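Local structure of DNA gyrase, B subunit, truncated (Myxococcus xanthus, 3CWV) at residues 268-273 / 327-332; 230-235 / 334-339; 262-267 / 320-325. The protein probably carries out the ATP-dependent breakage, passage and rejoining of double-stranded DNA, as expected of a type II topoisomerase of the GyrB family. One frame throughout, in Å; residues are numbered along the deposited sequence.

All three contacts lie in the same part of the chain, probably the transducer domain of GyrB, where helices 267-284 and 328-345 pack on a mixed sheet. Contact 1 pairs the N-terminal turns of the two helices. Contact 2 continues along helix 328-345 to the edge strand 228-234, its centre about 9 Å from that of contact 1; W234 CE2 touches A331 CB at 3.4 Å and V272 CG2 meets L336 CD1. Contact 3, centred about 11 Å from contact 1, ties together the loops that lead into both helices, L323 reaching H268 and L328. Contacts 2 and 3 stay apart, their nearest atoms about 5 Å from each other.

Contact 1. Residues 268-273 / 327-332; sequences HVKGVT and GLEEAI
I332 and G271 form the middle of this helix-helix contact, with L328 and H268 on one flank and E329 and K270 on the other. The short axes come within 7.5 Å and cross at -32°, running in broadly the same direction, and the CA atoms of G271 and E329 are 4.2 Å apart. This closeness depends on G271: a side chain there would collide with CB of I332 and the carbonyl O of E329. I332 lies against the glycine backbone, its CG2 3.6 Å from G271 C and 3.9 Å from CG2 of V272, whose side chain crosses it obliquely. I332 CG1 stands anti to the carbonyl carbon (chi1 -66°), and the extended chi2 carries I332 CD1 on to 3.5 Å from H268 O. L328 adds CD2, 4.1 Å from H268 CB. On the outer flank E329 CG, anti to the backbone N (chi1 170°), lies against the backbone N of G271. The chain is extended beyond CG, which sets the carboxylate beside the bent K270 chain, E329 OE2 3.7 Å from K270 CE. K270 NZ stays 4.5 Å from E329 OE2, beyond a salt bridge, so any attraction between the charges is probably modest. An alanine in place of E329 would probably leave K270 without this nearby negative charge and uncover the G271 backbone, which E329 CG touches. Beneath the pair lies the sheet: H268, V269 and V272 pack on strand 300-307, V269 also meets strand 252-257, and L328 and I332 reach W234 and F232 of strand 228-234.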
loop_
_atom_site.group_PDB
_atom_site.type_symbol
_atom_site.label_atom_id
_atom_site.label_comp_id
_atom_site.label_asym_id
_atom_site.label_seq_id
_atom_site.Cartn_x
_atom_site.Cartn_y
_atom_site.Cartn_z
ATOM N N HIS A 268 -4.915 9.743 -12.345
ATOM C CA HIS A 268 -3.851 8.791 -12.671
ATOM C C HIS A 268 -4.346 7.792 -13.730
ATOM O O HIS A 268 -3.682 7.558 -14.747
ATOM C CB HIS A 268 -3.315 8.070 -11.406
ATOM C CG HIS A 268 -4.383 7.485 -10.522
ATOM N ND1 HIS A 268 -4.150 6.424 -9.671
ATOM C CD2 HIS A 268 -5.683 7.825 -10.346
ATOM C CE1 HIS A 268 -5.256 6.139 -9.003
ATOM N NE2 HIS A 268 -6.199 6.979 -9.391
ATOM N N VAL A 269 -5.548 7.269 -13.522
ATOM C CA VAL A 269 -6.142 6.312 -14.436
ATOM C C VAL A 269 -6.521 6.978 -15.763
ATOM O O VAL A 269 -6.197 6.457 -16.840
ATOM C CB VAL A 269 -7.351 5.648 -13.774
ATOM C CG1 VAL A 269 -8.221 4.874 -14.781
ATOM C CG2 VAL A 269 -6.888 4.746 -12.609
ATOM N N LYS A 270 -7.199 8.131 -15.702
ATOM C CA LYS A 270 -7.596 8.819 -16.921
ATOM C C LYS A 270 -6.415 9.203 -17.806
ATOM O O LYS A 270 -6.518 9.149 -19.021
ATOM C CB LYS A 270 -8.459 10.047 -16.615
ATOM C CG LYS A 270 -9.954 9.723 -16.543
ATOM C CD LYS A 270 -10.673 9.983 -17.869
ATOM C CE LYS A 270 -10.736 11.484 -18.165
ATOM N NZ LYS A 270 -11.881 11.875 -19.049
ATOM N N GLY A 271 -5.291 9.581 -17.216
ATOM C CA GLY A 271 -4.088 9.807 -18.014
ATOM C C GLY A 271 -3.743 8.589 -18.871
ATOM O O GLY A 271 -3.372 8.716 -20.059
ATOM N N VAL A 272 -3.863 7.407 -18.275
ATOM C CA VAL A 272 -3.474 6.169 -18.939
ATOM C C VAL A 272 -4.482 5.810 -20.013
ATOM O O VAL A 272 -4.106 5.499 -21.126
ATOM C CB VAL A 272 -3.277 4.980 -17.949
ATOM C CG1 VAL A 272 -2.975 3.645 -18.724
ATOM C CG2 VAL A 272 -2.133 5.283 -16.962
ATOM N N THR A 273 -5.764 5.842 -19.684
ATOM C CA THR A 273 -6.755 5.392 -20.631
ATOM C C THR A 273 -6.855 6.368 -21.807
ATOM O O THR A 273 -7.049 5.947 -22.951
ATOM C CB THR A 273 -8.124 5.202 -19.990
ATOM O OG1 THR A 273 -8.596 6.460 -19.505
ATOM C CG2 THR A 273 -8.048 4.198 -18.835
ATOM N N GLY A 327 -3.061 18.767 -13.267
ATOM C CA GLY A 327 -1.937 18.568 -14.189
ATOM C C GLY A 327 -1.519 17.109 -14.367
ATOM O O GLY A 327 -0.899 16.762 -15.378
ATOM N N LEU A 328 -1.858 16.247 -13.397
ATOM C CA LEU A 328 -1.414 14.843 -13.429
ATOM C C LEU A 328 -1.931 14.077 -14.655
ATOM O O LEU A 328 -1.178 13.369 -15.308
ATOM C CB LEU A 328 -1.827 14.064 -12.147
ATOM C CG LEU A 328 -1.360 12.591 -12.135
ATOM C CD1 LEU A 328 0.152 12.512 -12.256
ATOM C CD2 LEU A 328 -1.801 11.840 -10.865
ATOM N N GLU A 329 -3.218 14.202 -14.951
ATOM C CA GLU A 329 -3.782 13.473 -16.072
ATOM C C GLU A 329 -3.095 13.807 -17.397
ATOM O O GLU A 329 -2.783 12.911 -18.203
ATOM C CB GLU A 329 -5.275 13.763 -16.191
ATOM C CG GLU A 329 -5.858 13.211 -17.480
ATOM C CD GLU A 329 -7.325 13.559 -17.674
ATOM O OE1 GLU A 329 -8.045 13.767 -16.673
ATOM O OE2 GLU A 329 -7.751 13.615 -18.843
ATOM N N GLU A 330 -2.886 15.099 -17.641
ATOM C CA GLU A 330 -2.234 15.519 -18.879
ATOM C C GLU A 330 -0.763 15.159 -18.909
ATOM O O GLU A 330 -0.257 14.790 -19.957
ATOM C CB GLU A 330 -2.424 17.010 -19.147
ATOM C CG GLU A 330 -3.542 17.283 -20.130
ATOM C CD GLU A 330 -3.343 16.537 -21.446
ATOM O OE1 GLU A 330 -4.249 15.772 -21.827
ATOM O OE2 GLU A 330 -2.278 16.706 -22.082
ATOM N N ALA A 331 -0.081 15.270 -17.770
ATOM C CA ALA A 331 1.332 14.849 -17.657
ATOM C C ALA A 331 1.544 13.382 -18.000
ATOM O O ALA A 331 2.523 13.044 -18.671
ATOM C CB ALA A 331 1.861 15.113 -16.282
ATOM N N ILE A 332 0.648 12.521 -17.502
ATOM C CA ILE A 332 0.661 11.079 -17.800
ATOM C C ILE A 332 0.321 10.823 -19.264
ATOM O O ILE A 332 1.021 10.054 -19.925
ATOM C CB ILE A 332 -0.351 10.313 -16.923
ATOM C CG1 ILE A 332 0.070 10.356 -15.445
ATOM C CG2 ILE A 332 -0.526 8.849 -17.384
ATOM C CD1 ILE A 332 -0.963 9.725 -14.542
#

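Contact 2. Residues 230-235 / 334-339; sequences FDFTWD and KQLQPL
L336 pushes CD2 between F230 and F232, two alternate residues of the strand whose side chains face the helix. The methyl lies over one face of F230, offset toward the rim, in a CH-pi contact 3.8 Å from the ring centroid. The same carbon is 3.6 Å from F232 CE2, so a single methyl joins both rings; L336 itself is buried and also touches V272 and A275 of helix 267-284. Equally tight is Q335 CG, over the centre of the other ring, 3.6 Å from the F232 centroid and almost on its normal. Toward solvent the contact passes to the amide end of the partly exposed Q335 and to the exposed L339. The bend at chi2 (82°) brings Q335 CD over the ring, 4.0 Å from F232 CD1; the amide plane lies 16° from that of the ring, with Q335 NE2 4.0 Å from F232 CB. L339 slides past F230, CB 3.8 Å from F230 CE1, and F340 adds an edge-to-face contact with the F230 ring. No hydrogen bond crosses the interface. The helix packs at 146° on the edge strand of the mixed sheet, consistent with the ribosomal protein S5 domain 2-like fold of the GyrB transducer domain.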
loop_
_atom_site.group_PDB
_atom_site.type_symbol
_atom_site.label_atom_id
_atom_site.label_comp_id
_atom_site.label_asym_id
_atom_site.label_seq_id
_atom_site.Cartn_x
_atom_site.Cartn_y
_atom_site.Cartn_z
ATOM N N PHE A 230 4.881 0.578 -17.558
ATOM C CA PHE A 230 5.491 1.908 -17.499
ATOM C C PHE A 230 5.863 2.215 -16.061
ATOM O O PHE A 230 5.212 1.731 -15.126
ATOM C CB PHE A 230 4.527 2.974 -18.021
ATOM C CG PHE A 230 4.088 2.751 -19.433
ATOM C CD1 PHE A 230 4.963 2.988 -20.490
ATOM C CD2 PHE A 230 2.805 2.310 -19.709
ATOM C CE1 PHE A 230 4.562 2.786 -21.797
ATOM C CE2 PHE A 230 2.403 2.104 -21.020
ATOM C CZ PHE A 230 3.284 2.341 -22.060
ATOM N N ASP A 231 6.944 2.963 -15.876
ATOM C CA ASP A 231 7.344 3.396 -14.554
ATOM C C ASP A 231 8.077 4.700 -14.785
ATOM O O ASP A 231 9.146 4.693 -15.393
ATOM C CB ASP A 231 8.307 2.380 -13.919
ATOM C CG ASP A 231 8.788 2.794 -12.526
ATOM O OD1 ASP A 231 8.329 3.825 -11.951
ATOM O OD2 ASP A 231 9.655 2.066 -11.990
ATOM N N PHE A 232 7.506 5.808 -14.323
ATOM C CA PHE A 232 8.169 7.108 -14.484
ATOM C C PHE A 232 7.786 8.068 -13.367
ATOM O O PHE A 232 6.875 7.788 -12.592
ATOM C CB PHE A 232 7.841 7.720 -15.853
ATOM C CG PHE A 232 6.391 8.102 -16.026
ATOM C CD1 PHE A 232 5.991 9.426 -15.898
ATOM C CD2 PHE A 232 5.440 7.152 -16.338
ATOM C CE1 PHE A 232 4.664 9.776 -16.044
ATOM C CE2 PHE A 232 4.117 7.501 -16.502
ATOM C CZ PHE A 232 3.730 8.815 -16.350
ATOM N N THR A 233 8.487 9.196 -13.291
ATOM C CA THR A 233 8.254 10.188 -12.244
ATOM C C THR A 233 7.929 11.542 -12.882
ATOM O O THR A 233 8.544 11.946 -13.881
ATOM C CB THR A 233 9.451 10.266 -11.289
ATOM O OG1 THR A 233 9.612 8.997 -10.639
ATOM C CG2 THR A 233 9.249 11.332 -10.210
ATOM N N TRP A 234 6.918 12.205 -12.339
ATOM C CA TRP A 234 6.536 13.540 -12.785
ATOM C C TRP A 234 6.312 14.394 -11.570
ATOM O O TRP A 234 5.532 14.024 -10.682
ATOM C CB TRP A 234 5.251 13.518 -13.606
ATOM C CG TRP A 234 4.726 14.896 -13.906
ATOM C CD1 TRP A 234 5.201 15.770 -14.858
ATOM C CD2 TRP A 234 3.608 15.553 -13.285
ATOM N NE1 TRP A 234 4.466 16.930 -14.843
ATOM C CE2 TRP A 234 3.478 16.826 -13.896
ATOM C CE3 TRP A 234 2.712 15.196 -12.268
ATOM C CZ2 TRP A 234 2.481 17.746 -13.520
ATOM C CZ3 TRP A 234 1.713 16.109 -11.898
ATOM C CH2 TRP A 234 1.604 17.367 -12.528
ATOM N N ASP A 235 7.013 15.528 -11.516
ATOM C CA ASP A 235 6.874 16.453 -10.421
ATOM C C ASP A 235 6.916 15.752 -9.057
ATOM O O ASP A 235 6.097 16.049 -8.196
ATOM C CB ASP A 235 5.557 17.245 -10.555
ATOM C CG ASP A 235 5.660 18.610 -9.949
ATOM O OD1 ASP A 235 6.745 19.226 -10.100
ATOM O OD2 ASP A 235 4.685 19.063 -9.311
ATOM N N LYS A 334 0.620 12.812 -21.867
ATOM C CA LYS A 334 1.733 13.263 -22.696
ATOM C C LYS A 334 2.927 12.329 -22.653
ATOM O O LYS A 334 3.574 12.102 -23.678
ATOM C CB LYS A 334 2.180 14.681 -22.314
ATOM C CG LYS A 334 1.251 15.756 -22.831
ATOM C CD LYS A 334 1.483 17.097 -22.142
ATOM C CE LYS A 334 0.394 18.089 -22.537
ATOM N NZ LYS A 334 0.746 19.455 -22.085
ATOM N N GLN A 335 3.234 11.805 -21.472
ATOM C CA GLN A 335 4.316 10.843 -21.336
ATOM C C GLN A 335 3.994 9.534 -22.058
ATOM O O GLN A 335 4.857 8.962 -22.730
ATOM C CB GLN A 335 4.582 10.536 -19.855
ATOM C CG GLN A 335 5.735 9.552 -19.595
ATOM C CD GLN A 335 7.090 10.223 -19.621
ATOM O OE1 GLN A 335 7.183 11.445 -19.734
ATOM N NE2 GLN A 335 8.148 9.430 -19.488
ATOM N N LEU A 336 2.771 9.043 -21.902
ATOM C CA LEU A 336 2.489 7.672 -22.314
ATOM C C LEU A 336 1.979 7.517 -23.739
ATOM O O LEU A 336 2.195 6.473 -24.358
ATOM C CB LEU A 336 1.508 7.004 -21.363
ATOM C CG LEU A 336 1.967 6.868 -19.912
ATOM C CD1 LEU A 336 0.954 6.008 -19.196
ATOM C CD2 LEU A 336 3.362 6.241 -19.835
ATOM N N GLN A 337 1.286 8.532 -24.255
ATOM C CA GLN A 337 0.685 8.399 -25.590
ATOM C C GLN A 337 1.685 8.049 -26.702
ATOM O O GLN A 337 1.428 7.124 -27.460
ATOM C CB GLN A 337 -0.179 9.602 -25.964
ATOM C CG GLN A 337 -1.059 9.339 -27.174
ATOM C CD GLN A 337 -2.197 10.307 -27.287
ATOM O OE1 GLN A 337 -3.090 10.328 -26.443
ATOM N NE2 GLN A 337 -2.186 11.114 -28.339
ATOM N N PRO A 338 2.830 8.758 -26.784
ATOM C CA PRO A 338 3.839 8.399 -27.798
ATOM C C PRO A 338 4.543 7.054 -27.542
ATOM O O PRO A 338 4.936 6.376 -28.497
ATOM C CB PRO A 338 4.854 9.545 -27.734
ATOM C CG PRO A 338 4.589 10.276 -26.475
ATOM C CD PRO A 338 3.203 9.961 -26.022
ATOM N N LEU A 339 4.699 6.688 -26.269
ATOM C CA LEU A 339 5.237 5.379 -25.904
ATOM C C LEU A 339 4.310 4.248 -26.301
ATOM O O LEU A 339 4.780 3.214 -26.756
ATOM C CB LEU A 339 5.543 5.305 -24.405
ATOM C CG LEU A 339 6.628 6.224 -23.834
ATOM C CD1 LEU A 339 6.775 6.019 -22.322
ATOM C CD2 LEU A 339 7.981 6.032 -24.519
#

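Contact 3. Residues 262-267 / 320-325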
loop_
_atom_site.group_PDB
_atom_site.type_symbol
_atom_site.label_atom_id
_atom_site.label_comp_id
_atom_site.label_asym_id
_atom_site.label_seq_id
_atom_site.Cartn_x
_atom_site.Cartn_y
_atom_site.Cartn_z
ATOM N N THR A 262 -7.993 3.494 -4.989
ATOM C CA THR A 262 -8.909 4.545 -5.393
ATOM C C THR A 262 -9.964 3.835 -6.218
ATOM O O THR A 262 -9.830 3.726 -7.444
ATOM C CB THR A 262 -8.173 5.643 -6.227
ATOM O OG1 THR A 262 -7.304 5.015 -7.182
ATOM C CG2 THR A 262 -7.296 6.552 -5.326
ATOM N N VAL A 263 -11.019 3.344 -5.552
ATOM C CA VAL A 263 -12.039 2.550 -6.251
ATOM C C VAL A 263 -12.815 3.289 -7.345
ATOM O O VAL A 263 -13.450 2.636 -8.176
ATOM C CB VAL A 263 -13.042 1.828 -5.290
ATOM C CG1 VAL A 263 -12.307 0.898 -4.340
ATOM C CG2 VAL A 263 -13.889 2.844 -4.499
ATOM N N ARG A 264 -12.782 4.628 -7.353
ATOM C CA ARG A 264 -13.375 5.394 -8.464
ATOM C C ARG A 264 -12.312 6.124 -9.299
ATOM O O ARG A 264 -12.587 7.104 -10.002
ATOM C CB ARG A 264 -14.490 6.339 -7.975
ATOM C CG ARG A 264 -15.672 5.577 -7.340
ATOM C CD ARG A 264 -16.853 6.509 -6.946
ATOM N NE ARG A 264 -16.524 7.324 -5.781
ATOM C CZ ARG A 264 -16.209 8.616 -5.832
ATOM N NH1 ARG A 264 -15.921 9.275 -4.716
ATOM N NH2 ARG A 264 -16.214 9.262 -6.988
ATOM N N HIS A 265 -11.090 5.618 -9.217
ATOM C CA HIS A 265 -10.042 5.974 -10.178
ATOM C C HIS A 265 -9.706 7.455 -10.109
ATOM O O HIS A 265 -9.377 7.937 -9.034
ATOM C CB HIS A 265 -10.388 5.439 -11.583
ATOM C CG HIS A 265 -10.709 3.975 -11.582
ATOM N ND1 HIS A 265 -9.838 3.034 -11.075
ATOM C CD2 HIS A 265 -11.822 3.295 -11.959
ATOM C CE1 HIS A 265 -10.391 1.833 -11.157
ATOM N NE2 HIS A 265 -11.594 1.963 -11.693
ATOM N N GLY A 266 -9.760 8.178 -11.216
ATOM C CA GLY A 266 -9.346 9.572 -11.203
ATOM C C GLY A 266 -8.215 9.871 -12.165
ATOM O O GLY A 266 -8.011 9.159 -13.151
ATOM N N ALA A 267 -7.459 10.916 -11.852
ATOM C CA ALA A 267 -6.535 11.522 -12.808
ATOM C C ALA A 267 -5.402 10.590 -13.256
ATOM O O ALA A 267 -4.979 10.653 -14.407
ATOM C CB ALA A 267 -5.957 12.813 -12.222
ATOM N N LYS A 320 -12.018 9.874 -0.501
ATOM C CA LYS A 320 -10.701 9.546 -1.094
ATOM C C LYS A 320 -10.776 8.427 -2.139
ATOM O O LYS A 320 -9.823 7.670 -2.332
ATOM C CB LYS A 320 -9.676 9.207 -0.021
ATOM C CG LYS A 320 -9.475 10.323 0.995
ATOM C CD LYS A 320 -8.744 9.776 2.199
ATOM C CE LYS A 320 -7.304 10.217 2.209
ATOM N NZ LYS A 320 -7.187 11.559 2.852
ATOM N N GLU A 321 -11.919 8.318 -2.804
ATOM C CA GLU A 321 -12.097 7.250 -3.766
ATOM C C GLU A 321 -11.677 7.666 -5.169
ATOM O O GLU A 321 -11.474 6.810 -6.026
ATOM C CB GLU A 321 -13.545 6.734 -3.735
ATOM C CG GLU A 321 -13.865 6.057 -2.431
ATOM C CD GLU A 321 -15.351 5.773 -2.247
ATOM O OE1 GLU A 321 -16.165 6.172 -3.105
ATOM O OE2 GLU A 321 -15.693 5.139 -1.236
ATOM N N LEU A 322 -11.496 8.971 -5.385
ATOM C CA LEU A 322 -11.200 9.501 -6.718
ATOM C C LEU A 322 -10.068 10.516 -6.633
ATOM O O LEU A 322 -10.203 11.586 -6.040
ATOM C CB LEU A 322 -12.458 10.147 -7.350
ATOM C CG LEU A 322 -12.465 10.450 -8.857
ATOM C CD1 LEU A 322 -13.890 10.335 -9.433
ATOM C CD2 LEU A 322 -11.862 11.820 -9.174
ATOM N N LEU A 323 -8.954 10.189 -7.256
ATOM C CA LEU A 323 -7.774 11.063 -7.236
ATOM C C LEU A 323 -7.930 12.293 -8.155
ATOM O O LEU A 323 -8.354 12.163 -9.292
ATOM C CB LEU A 323 -6.558 10.240 -7.670
ATOM C CG LEU A 323 -5.193 10.897 -7.458
ATOM C CD1 LEU A 323 -4.832 10.848 -5.975
ATOM C CD2 LEU A 323 -4.166 10.160 -8.310
ATOM N N ALA A 324 -7.572 13.478 -7.658
ATOM C CA ALA A 324 -7.683 14.698 -8.430
ATOM C C ALA A 324 -6.468 15.562 -8.133
ATOM O O ALA A 324 -6.485 16.377 -7.204
ATOM C CB ALA A 324 -9.000 15.442 -8.093
ATOM N N ILE A 325 -5.385 15.325 -8.872
ATOM C CA ILE A 325 -4.152 16.136 -8.766
ATOM C C ILE A 325 -4.027 16.979 -10.031
ATOM O O ILE A 325 -3.917 16.440 -11.122
ATOM C CB ILE A 325 -2.915 15.252 -8.597
ATOM C CG1 ILE A 325 -2.969 14.524 -7.236
ATOM C CG2 ILE A 325 -1.626 16.083 -8.715
ATOM C CD1 ILE A 325 -1.906 13.427 -7.040
#
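R264 and E321 are joined twice, once through side chains and once through the backbone. In the salt bridge R264 NE gives its hydrogen to E321 OE1 over 2.9 Å, nearly straight at 167°. The oxygen lies in the guanidinium plane, at its edge, and receives the bond on its anti lone pair; the carboxylate itself is turned 69° from that plane. The bend in the arginine at chi3 (-72°) carries NE to this oxygen, while NH1 has a weak hydrogen bond to T319. R264, the third residue of the type I turn from T262 to H265, also donates its backbone N to E321 O at 2.9 Å. Two further backbone bonds follow along the chain: L323 N to H265 O at 2.9 Å and A267 N to L323 O at 3.0 Å. They flank G266, which forms a single beta bridge with L323. A side chain on G266 would run into L323 O, and its backbone angles also suit glycine. Packing surrounds these polar bonds. L322 crosses the arginine at about a right angle, its CD1 3.5 Å from both NH2 and the carbonyl O of R264, while CD2 lies 3.9 Å from G266 CA. V263 CG2 rests on E321 CG at 3.8 Å. On the inner side T262 sets CB 3.5 Å from E321 O, and its OG1 is hydrogen-bonded to S255, as is ND1 of H265. L323 turns inward to F315, A257, H268 and L328. The whole is a short bridge between two loops, a type I turn followed by G266 as N-cap of helix 267-284, held against the segment leading to helix 328-345.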